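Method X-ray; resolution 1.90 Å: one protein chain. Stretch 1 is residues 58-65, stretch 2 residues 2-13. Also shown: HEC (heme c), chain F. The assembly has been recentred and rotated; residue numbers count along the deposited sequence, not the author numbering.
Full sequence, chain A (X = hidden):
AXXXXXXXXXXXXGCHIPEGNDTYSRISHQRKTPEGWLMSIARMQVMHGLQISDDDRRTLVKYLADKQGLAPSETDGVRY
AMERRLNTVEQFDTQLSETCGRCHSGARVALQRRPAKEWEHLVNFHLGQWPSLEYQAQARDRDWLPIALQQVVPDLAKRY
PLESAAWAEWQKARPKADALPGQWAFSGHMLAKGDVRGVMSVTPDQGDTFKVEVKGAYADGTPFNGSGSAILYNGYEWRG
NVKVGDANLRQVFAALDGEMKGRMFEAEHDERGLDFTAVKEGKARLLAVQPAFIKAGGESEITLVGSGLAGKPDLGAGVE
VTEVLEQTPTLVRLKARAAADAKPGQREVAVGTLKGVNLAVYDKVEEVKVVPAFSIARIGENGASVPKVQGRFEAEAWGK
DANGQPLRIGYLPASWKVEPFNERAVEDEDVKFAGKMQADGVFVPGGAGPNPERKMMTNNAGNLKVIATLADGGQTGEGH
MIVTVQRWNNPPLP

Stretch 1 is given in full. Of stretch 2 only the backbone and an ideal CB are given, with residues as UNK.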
ATOM      1  N   ARG A  58      15.513 -21.339  -4.790  1.00 15.35           N
ATOM      2  CA  ARG A  58      16.638 -20.607  -5.376  1.00 16.16           C
ATOM      3  C   ARG A  58      17.042 -21.219  -6.705  1.00 15.65           C
ATOM      4  O   ARG A  58      17.424 -20.509  -7.630  1.00 15.76           O
ATOM      5  CB  ARG A  58      17.859 -20.607  -4.449  1.00 17.59           C
ATOM      6  CG  ARG A  58      17.913 -19.427  -3.496  1.00 22.05           C
ATOM      7  CD  ARG A  58      19.250 -19.334  -2.789  1.00 22.70           C
ATOM      8  NE  ARG A  58      19.511 -20.489  -1.936  1.00 25.13           N
ATOM      9  CZ  ARG A  58      18.955 -20.681  -0.743  1.00 26.99           C
ATOM     10  NH1 ARG A  58      18.091 -19.801  -0.252  1.00 29.21           N
ATOM     11  NH2 ARG A  58      19.309 -21.729  -0.011  1.00 29.16           N
ATOM     12  N   THR A  59      16.963 -22.544  -6.787  1.00 16.04           N
ATOM     13  CA  THR A  59      17.319 -23.249  -8.010  1.00 15.36           C
ATOM     14  C   THR A  59      16.349 -22.904  -9.128  1.00 14.19           C
ATOM     15  O   THR A  59      16.771 -22.590 -10.237  1.00 15.17           O
ATOM     16  CB  THR A  59      17.344 -24.780  -7.796  1.00 16.33           C
ATOM     17  OG1 THR A  59      18.304 -25.102  -6.784  1.00 16.61           O
ATOM     18  CG2 THR A  59      17.719 -25.507  -9.097  1.00 16.68           C
ATOM     19  N   LEU A  60      15.052 -22.932  -8.827  1.00 15.21           N
ATOM     20  CA  LEU A  60      14.034 -22.619  -9.828  1.00 14.03           C
ATOM     21  C   LEU A  60      14.089 -21.177 -10.307  1.00 14.26           C
ATOM     22  O   LEU A  60      13.909 -20.914 -11.491  1.00 16.14           O
ATOM     23  CB  LEU A  60      12.636 -22.968  -9.320  1.00 14.12           C
ATOM     24  CG  LEU A  60      12.303 -24.455  -9.441  1.00 15.99           C
ATOM     25  CD1 LEU A  60      10.925 -24.723  -8.873  1.00 18.35           C
ATOM     26  CD2 LEU A  60      12.369 -24.889 -10.902  1.00 16.08           C
ATOM     27  N   VAL A  61      14.349 -20.248  -9.391  1.00 14.27           N
ATOM     28  CA  VAL A  61      14.444 -18.828  -9.739  1.00 14.94           C
ATOM     29  C   VAL A  61      15.590 -18.626 -10.729  1.00 14.63           C
ATOM     30  O   VAL A  61      15.417 -17.978 -11.753  1.00 14.41           O
ATOM     31  CB  VAL A  61      14.671 -17.943  -8.481  1.00 15.17           C
ATOM     32  CG1 VAL A  61      15.003 -16.507  -8.885  1.00 14.60           C
ATOM     33  CG2 VAL A  61      13.430 -17.968  -7.588  1.00 12.99           C
ATOM     34  N   LYS A  62      16.742 -19.227 -10.436  1.00 15.34           N
ATOM     35  CA  LYS A  62      17.916 -19.128 -11.302  1.00 15.35           C
ATOM     36  C   LYS A  62      17.570 -19.671 -12.683  1.00 15.56           C
ATOM     37  O   LYS A  62      17.805 -19.014 -13.700  1.00 16.73           O
ATOM     38  CB  LYS A  62      19.087 -19.916 -10.701  1.00 15.64           C
ATOM     39  CG  LYS A  62      20.361 -19.941 -11.556  1.00 18.01           C
ATOM     40  CD  LYS A  62      21.110 -18.620 -11.492  1.00 19.69           C
ATOM     41  CE  LYS A  62      22.429 -18.667 -12.250  1.00 19.35           C
ATOM     42  NZ  LYS A  62      22.294 -18.435 -13.712  1.00 20.27           N
ATOM     43  N   TYR A  63      16.952 -20.849 -12.698  1.00 15.92           N
ATOM     44  CA  TYR A  63      16.559 -21.507 -13.936  1.00 15.22           C
ATOM     45  C   TYR A  63      15.585 -20.669 -14.759  1.00 14.29           C
ATOM     46  O   TYR A  63      15.783 -20.458 -15.954  1.00 13.95           O
ATOM     47  CB  TYR A  63      15.939 -22.885 -13.637  1.00 15.78           C
ATOM     48  CG  TYR A  63      15.473 -23.615 -14.875  1.00 17.53           C
ATOM     49  CD1 TYR A  63      14.115 -23.676 -15.210  1.00 18.71           C
ATOM     50  CD2 TYR A  63      16.393 -24.204 -15.747  1.00 18.53           C
ATOM     51  CE1 TYR A  63      13.690 -24.298 -16.387  1.00 19.33           C
ATOM     52  CE2 TYR A  63      15.976 -24.830 -16.929  1.00 18.98           C
ATOM     53  CZ  TYR A  63      14.626 -24.869 -17.244  1.00 19.91           C
ATOM     54  OH  TYR A  63      14.225 -25.460 -18.423  1.00 21.95           O
ATOM     55  N   LEU A  64      14.541 -20.175 -14.113  1.00 13.98           N
ATOM     56  CA  LEU A  64      13.533 -19.384 -14.809  1.00 13.57           C
ATOM     57  C   LEU A  64      14.004 -17.981 -15.193  1.00 13.09           C
ATOM     58  O   LEU A  64      13.642 -17.474 -16.244  1.00 12.69           O
ATOM     59  CB  LEU A  64      12.260 -19.335 -13.972  1.00 12.40           C
ATOM     60  CG  LEU A  64      11.662 -20.726 -13.759  1.00 11.61           C
ATOM     61  CD1 LEU A  64      10.647 -20.700 -12.640  1.00 11.72           C
ATOM     62  CD2 LEU A  64      11.054 -21.223 -15.063  1.00 10.53           C
ATOM     63  N   ALA A  65      14.855 -17.386 -14.364  1.00 13.35           N
ATOM     64  CA  ALA A  65      15.379 -16.051 -14.620  1.00 13.77           C
ATOM     65  C   ALA A  65      16.290 -16.025 -15.851  1.00 14.98           C
ATOM     66  O   ALA A  65      16.345 -15.035 -16.569  1.00 15.45           O
ATOM     67  CB  ALA A  65      16.118 -15.535 -13.392  1.00 12.91           C
ATOM     68  N   UNK A   2      18.372 -29.869  -7.320  1.00 47.76           N
ATOM     69  CA  UNK A   2      18.252 -30.679  -8.569  1.00 47.42           C
ATOM     70  C   UNK A   2      18.459 -29.769  -9.769  1.00 46.28           C
ATOM     71  O   UNK A   2      18.947 -28.641  -9.643  1.00 47.13           O
ATOM     72  CB  UNK A   2      16.891 -31.372  -8.661  1.00 47.42           C
ATOM     73  N   UNK A   3      18.120 -30.277 -10.946  1.00 44.45           N
ATOM     74  CA  UNK A   3      18.236 -29.488 -12.153  1.00 41.68           C
ATOM     75  C   UNK A   3      16.944 -28.718 -12.267  1.00 37.88           C
ATOM     76  O   UNK A   3      15.919 -29.137 -11.730  1.00 36.43           O
ATOM     77  CB  UNK A   3      18.504 -30.349 -13.389  1.00 41.68           C
ATOM     78  N   UNK A   4      16.996 -27.587 -12.954  1.00 34.02           N
ATOM     79  CA  UNK A   4      15.813 -26.767 -13.109  1.00 29.68           C
ATOM     80  C   UNK A   4      14.629 -27.518 -13.684  1.00 26.55           C
ATOM     81  O   UNK A   4      13.561 -27.515 -13.080  1.00 26.69           O
ATOM     82  CB  UNK A   4      16.135 -25.565 -14.000  1.00 29.68           C
ATOM     83  N   UNK A   5      14.801 -28.211 -14.824  1.00 24.78           N
ATOM     84  CA  UNK A   5      13.728 -28.968 -15.480  1.00 22.71           C
ATOM     85  C   UNK A   5      13.027 -30.039 -14.659  1.00 20.91           C
ATOM     86  O   UNK A   5      11.808 -30.174 -14.742  1.00 20.61           O
ATOM     87  CB  UNK A   5      14.302 -29.639 -16.729  1.00 22.71           C
ATOM     88  N   UNK A   6      13.782 -30.782 -13.857  1.00 20.89           N
ATOM     89  CA  UNK A   6      13.196 -31.838 -13.045  1.00 20.66           C
ATOM     90  C   UNK A   6      12.417 -31.262 -11.873  1.00 20.51           C
ATOM     91  O   UNK A   6      11.383 -31.807 -11.508  1.00 21.03           O
ATOM     92  CB  UNK A   6      14.284 -32.786 -12.538  1.00 20.66           C
ATOM     93  N   UNK A   7      12.917 -30.174 -11.282  1.00 19.55           N
ATOM     94  CA  UNK A   7      12.234 -29.504 -10.170  1.00 18.40           C
ATOM     95  C   UNK A   7      10.947 -28.862 -10.671  1.00 17.06           C
ATOM     96  O   UNK A   7       9.942 -28.828  -9.970  1.00 17.00           O
ATOM     97  CB  UNK A   7      13.140 -28.453  -9.524  1.00 18.40           C
ATOM     98  N   UNK A   8      11.002 -28.335 -11.887  1.00 17.38           N
ATOM     99  CA  UNK A   8       9.851 -27.711 -12.527  1.00 17.35           C
ATOM    100  C   UNK A   8       8.698 -28.701 -12.585  1.00 18.23           C
ATOM    101  O   UNK A   8       7.552 -28.358 -12.313  1.00 18.90           O
ATOM    102  CB  UNK A   8      10.208 -27.217 -13.930  1.00 17.35           C
ATOM    103  N   UNK A   9       9.011 -29.929 -12.976  1.00 17.77           N
ATOM    104  CA  UNK A   9       8.010 -30.976 -13.075  1.00 17.51           C
ATOM    105  C   UNK A   9       7.562 -31.529 -11.717  1.00 15.79           C
ATOM    106  O   UNK A   9       6.371 -31.635 -11.459  1.00 15.18           O
ATOM    107  CB  UNK A   9       8.557 -32.117 -13.935  1.00 17.51           C
ATOM    108  N   UNK A  10       8.516 -31.868 -10.857  1.00 15.30           N
ATOM    109  CA  UNK A  10       8.228 -32.429  -9.533  1.00 17.00           C
ATOM    110  C   UNK A  10       7.412 -31.515  -8.620  1.00 16.35           C
ATOM    111  O   UNK A  10       6.659 -31.993  -7.769  1.00 16.07           O
ATOM    112  CB  UNK A  10       9.545 -32.775  -8.835  1.00 17.00           C
ATOM    113  N   UNK A  11       7.594 -30.207  -8.776  1.00 15.09           N
ATOM    114  CA  UNK A  11       6.936 -29.231  -7.917  1.00 13.15           C
ATOM    115  C   UNK A  11       5.794 -28.403  -8.494  1.00 12.40           C
ATOM    116  O   UNK A  11       4.967 -27.888  -7.746  1.00 13.01           O
ATOM    117  CB  UNK A  11       8.003 -28.258  -7.411  1.00 13.15           C
ATOM    118  N   UNK A  12       5.748 -28.264  -9.811  1.00 13.44           N
ATOM    119  CA  UNK A  12       4.720 -27.434 -10.443  1.00 14.54           C
ATOM    120  C   UNK A  12       3.656 -28.238 -11.188  1.00 16.57           C
ATOM    121  O   UNK A  12       2.500 -27.812 -11.275  1.00 15.53           O
ATOM    122  CB  UNK A  12       5.381 -26.454 -11.415  1.00 14.54           C
ATOM    123  N   UNK A  13       4.062 -29.385 -11.730  1.00 18.07           N
ATOM    124  CA  UNK A  13       3.167 -30.277 -12.465  1.00 21.12           C
ATOM    125  C   UNK A  13       2.054 -30.669 -11.488  1.00 22.33           C
ATOM    126  O   UNK A  13       2.246 -30.642 -10.270  1.00 23.91           O
ATOM    127  CB  UNK A  13       3.903 -31.502 -13.012  1.00 21.12           C
TER
HETATM  128 FE   HEC F1002       1.494 -21.922 -10.119  1.00 11.65          FE
HETATM  129  CHA HEC F1002      -0.334 -19.443 -11.488  1.00 10.24           C
HETATM  130  CHB HEC F1002       4.303 -20.615 -11.475  1.00  9.97           C
HETATM  131  CHC HEC F1002       3.336 -24.450  -8.748  1.00  9.84           C
HETATM  132  CHD HEC F1002      -1.353 -23.263  -8.750  1.00 10.65           C
HETATM  133  NA  HEC F1002       1.896 -20.366 -11.239  1.00 11.11           N
HETATM  134  C1A HEC F1002       1.025 -19.428 -11.727  1.00 11.74           C
HETATM  135  C2A HEC F1002       1.719 -18.426 -12.525  1.00 11.34           C
HETATM  136  C3A HEC F1002       3.018 -18.763 -12.515  1.00 11.46           C
HETATM  137  C4A HEC F1002       3.129 -19.965 -11.717  1.00 10.28           C
HETATM  138  CMA HEC F1002       4.142 -18.022 -13.211  1.00 10.89           C
HETATM  139  CAA HEC F1002       1.079 -17.245 -13.219  1.00 12.53           C
HETATM  140  CBA HEC F1002       1.214 -16.021 -12.341  1.00 12.97           C
HETATM  141  CGA HEC F1002       0.596 -14.778 -12.949  1.00 14.37           C
HETATM  142  O1A HEC F1002       0.048 -14.842 -14.063  1.00 15.73           O
HETATM  143  O2A HEC F1002       0.661 -13.717 -12.299  1.00 14.65           O
HETATM  144  NB  HEC F1002       3.393 -22.422 -10.105  1.00 10.19           N
HETATM  145  C1B HEC F1002       4.454 -21.760 -10.728  1.00  8.90           C
HETATM  146  C2B HEC F1002       5.713 -22.396 -10.534  1.00  9.25           C
HETATM  147  C3B HEC F1002       5.439 -23.495  -9.769  1.00  9.83           C
HETATM  148  C4B HEC F1002       4.009 -23.502  -9.497  1.00 10.16           C
HETATM  149  CMB HEC F1002       7.074 -21.927 -11.093  1.00  8.98           C
HETATM  150  CAB HEC F1002       6.499 -24.489  -9.337  1.00 12.35           C
HETATM  151  CBB HEC F1002       7.323 -24.196  -8.080  1.00 12.19           C
HETATM  152  NC  HEC F1002       1.078 -23.508  -8.990  1.00 11.61           N
HETATM  153  C1C HEC F1002       1.971 -24.458  -8.508  1.00 12.25           C
HETATM  154  C2C HEC F1002       1.307 -25.467  -7.723  1.00 13.05           C
HETATM  155  C3C HEC F1002       0.007 -25.157  -7.728  1.00 13.33           C
HETATM  156  C4C HEC F1002      -0.144 -23.925  -8.509  1.00 11.20           C
HETATM  157  CMC HEC F1002       1.984 -26.658  -7.045  1.00 14.01           C
HETATM  158  CAC HEC F1002      -1.089 -26.089  -7.235  1.00 13.73           C
HETATM  159  CBC HEC F1002      -1.512 -26.133  -5.780  1.00 14.16           C
HETATM  160  ND  HEC F1002      -0.441 -21.455 -10.111  1.00  9.73           N
HETATM  161  C1D HEC F1002      -1.494 -22.101  -9.501  1.00  9.39           C
HETATM  162  C2D HEC F1002      -2.770 -21.417  -9.745  1.00  9.85           C
HETATM  163  C3D HEC F1002      -2.444 -20.343 -10.520  1.00  8.71           C
HETATM  164  C4D HEC F1002      -1.028 -20.386 -10.732  1.00  8.46           C
HETATM  165  CMD HEC F1002      -4.155 -21.832  -9.235  1.00  7.38           C
HETATM  166  CAD HEC F1002      -3.363 -19.262 -11.086  1.00  8.29           C
HETATM  167  CBD HEC F1002      -3.675 -18.099 -10.157  1.00  7.82           C
HETATM  168  CGD HEC F1002      -2.443 -17.365  -9.686  1.00  8.88           C
HETATM  169  O1D HEC F1002      -2.071 -17.505  -8.519  1.00  9.52           O
HETATM  170  O2D HEC F1002      -1.831 -16.635 -10.480  1.00  8.01           O

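Two helices meet here at 115° between their N-to-C directions, their axes 9.4 Å apart at closest approach, with no hydrogen bond across; shape must do the work.

Position 2 lies before the helix. Its CA-to-CB bond points sideways and the ideal CB finds nothing of stretch 1 within 5.5 Å, so the side chain is nearly free, and a polar one is natural. It is Glu2, whose backbone matters more: its O sits 3.4 Å from Thr59 CG2.

Position 3 points away, with phi/psi of -87/155 just ahead of helical values. This is an N-cap position, where Ser, Thr, Asp or Asn would be common choices. The deposited residue is Gln3; its backbone O accepts from the N of position 7.

Position 4 is the strictest. The backbone is ordinary helix, so its angles demand nothing, but an ideal CB would stand 2.2 Å from Tyr63 CD2, a clash. Only the absence of a side chain fits this placement of the ring, and the residue is Gly4. Its CA lies 4.0 Å from the Tyr63 ring centroid, 26° off the normal, a CH-pi contact over the face, while Gly4 O packs 3.6 Å from Leu60 CD2. The closest pair of CA atoms is here, CA of Gly4 to CA of Tyr63 at 5.4 Å.

At position 5 the bond points sideways, with the Tyr63 ring alongside. Phi of -57 and a place in the first turn, where the amide needs no helical partner, admit proline, though Ala, Ser or Glu would also serve. Pro5 uses its ring: CD lies 3.7 Å from Tyr63 CE2 and makes an off-centre CH-pi contact.

Position 6 points away and tolerates small or polar residues; it is Ser6, with OG 2.7 Å from Glu2 OE1.

Position 7 points toward stretch 1, its ideal CB 3.9 Å from Leu60 CD2 and 5.5 Å from Thr59 CG2. Those methyls invite Leu, Ile, Met or Val. Leu7 places CD1 3.7 Å from Thr59 CG2 and keeps CB against Leu60.

Position 8 starts sideways between Leu60 and Tyr63, so a branched or flexible apolar chain, Leu or Met, could reach in. Leu8 does: CD1 lies 3.6 Å from Tyr63 CE1, and CG is 4.1 Å from Leu60 CD2.

Positions 9 and 10 are out of reach, and stretch 1 sets no demand on either, so polar residues suit both; they are Gln9 and Asn10.

Position 11 starts toward Leu60, its ideal CB 4.8 Å from CD1, but a long chain can turn off. Lys11 does so, and its NZ is hydrogen-bonded elsewhere in the structure.

Position 12 points toward stretch 1, but the heme is the better clue: the CB lies near its CAB, at a distance one sulfur can span. Cysteine is the clear choice. Cys12 SG bonds covalently to HEC CAB at 1.8 Å and lies 4.5 Å from Leu60 CD1.

Position 13 leaves helical angles, out of reach, so many residues would do; it is Met13.

Stretch 2, residues 2-13: EQGPSLLQNKCM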
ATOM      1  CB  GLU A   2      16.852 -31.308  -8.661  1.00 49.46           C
ATOM      2  CG  GLU A   2      16.499 -32.271  -7.519  1.00 52.09           C
ATOM      3  CD  GLU A   2      15.025 -32.678  -7.505  1.00 53.98           C
ATOM      4  OE1 GLU A   2      14.336 -32.565  -8.551  1.00 55.07           O
ATOM      5  OE2 GLU A   2      14.548 -33.106  -6.428  1.00 55.46           O
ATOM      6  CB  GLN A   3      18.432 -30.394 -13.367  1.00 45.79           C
ATOM      7  CG  GLN A   3      19.790 -31.081 -13.394  1.00 50.88           C
ATOM      8  CD  GLN A   3      20.951 -30.088 -13.270  1.00 54.38           C
ATOM      9  OE1 GLN A   3      21.594 -29.984 -12.208  1.00 56.18           O
ATOM     10  NE2 GLN A   3      21.221 -29.346 -14.352  1.00 55.19           N
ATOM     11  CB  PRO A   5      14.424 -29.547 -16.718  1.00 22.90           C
ATOM     12  CG  PRO A   5      15.859 -29.600 -16.322  1.00 23.92           C
ATOM     13  CD  PRO A   5      16.044 -28.301 -15.610  1.00 23.65           C
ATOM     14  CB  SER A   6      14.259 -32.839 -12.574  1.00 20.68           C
ATOM     15  OG  SER A   6      14.631 -32.630 -11.225  1.00 24.27           O
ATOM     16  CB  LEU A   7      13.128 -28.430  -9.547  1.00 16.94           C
ATOM     17  CG  LEU A   7      14.041 -28.852  -8.398  1.00 16.50           C
ATOM     18  CD1 LEU A   7      14.926 -27.690  -7.985  1.00 16.76           C
ATOM     19  CD2 LEU A   7      13.204 -29.324  -7.228  1.00 16.57           C
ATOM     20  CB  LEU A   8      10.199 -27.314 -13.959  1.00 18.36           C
ATOM     21  CG  LEU A   8      10.320 -25.840 -14.306  1.00 18.33           C
ATOM     22  CD1 LEU A   8      10.412 -25.725 -15.815  1.00 18.43           C
ATOM     23  CD2 LEU A   8       9.119 -25.072 -13.782  1.00 18.25           C
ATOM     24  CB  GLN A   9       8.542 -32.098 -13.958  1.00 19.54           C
ATOM     25  CG  GLN A   9       7.529 -33.166 -14.281  1.00 24.14           C
ATOM     26  CD  GLN A   9       7.980 -34.512 -13.788  1.00 25.70           C
ATOM     27  OE1 GLN A   9       7.849 -34.824 -12.601  1.00 29.44           O
ATOM     28  NE2 GLN A   9       8.558 -35.302 -14.677  1.00 24.49           N
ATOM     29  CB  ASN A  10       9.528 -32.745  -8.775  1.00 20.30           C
ATOM     30  CG  ASN A  10      10.272 -33.952  -9.320  1.00 24.62           C
ATOM     31  OD1 ASN A  10       9.970 -34.478 -10.407  1.00 28.86           O
ATOM     32  ND2 ASN A  10      11.280 -34.389  -8.569  1.00 24.83           N
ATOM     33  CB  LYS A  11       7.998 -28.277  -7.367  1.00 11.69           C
ATOM     34  CG  LYS A  11       9.068 -28.939  -6.507  1.00 12.05           C
ATOM     35  CD  LYS A  11       8.569 -29.180  -5.099  1.00 12.61           C
ATOM     36  CE  LYS A  11       9.612 -29.877  -4.258  1.00 13.81           C
ATOM     37  NZ  LYS A  11       9.105 -30.111  -2.877  1.00 15.76           N
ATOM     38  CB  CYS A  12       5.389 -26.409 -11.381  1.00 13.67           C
ATOM     39  SG  CYS A  12       6.899 -25.791 -10.559  1.00 12.16           S
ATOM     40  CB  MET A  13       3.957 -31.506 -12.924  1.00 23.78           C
ATOM     41  CG  MET A  13       3.249 -32.457 -13.854  1.00 27.83           C
ATOM     42  SD  MET A  13       3.552 -34.163 -13.316  1.00 30.57           S
ATOM     43  CE  MET A  13       1.874 -34.779 -13.226  1.00 30.09           C
TER
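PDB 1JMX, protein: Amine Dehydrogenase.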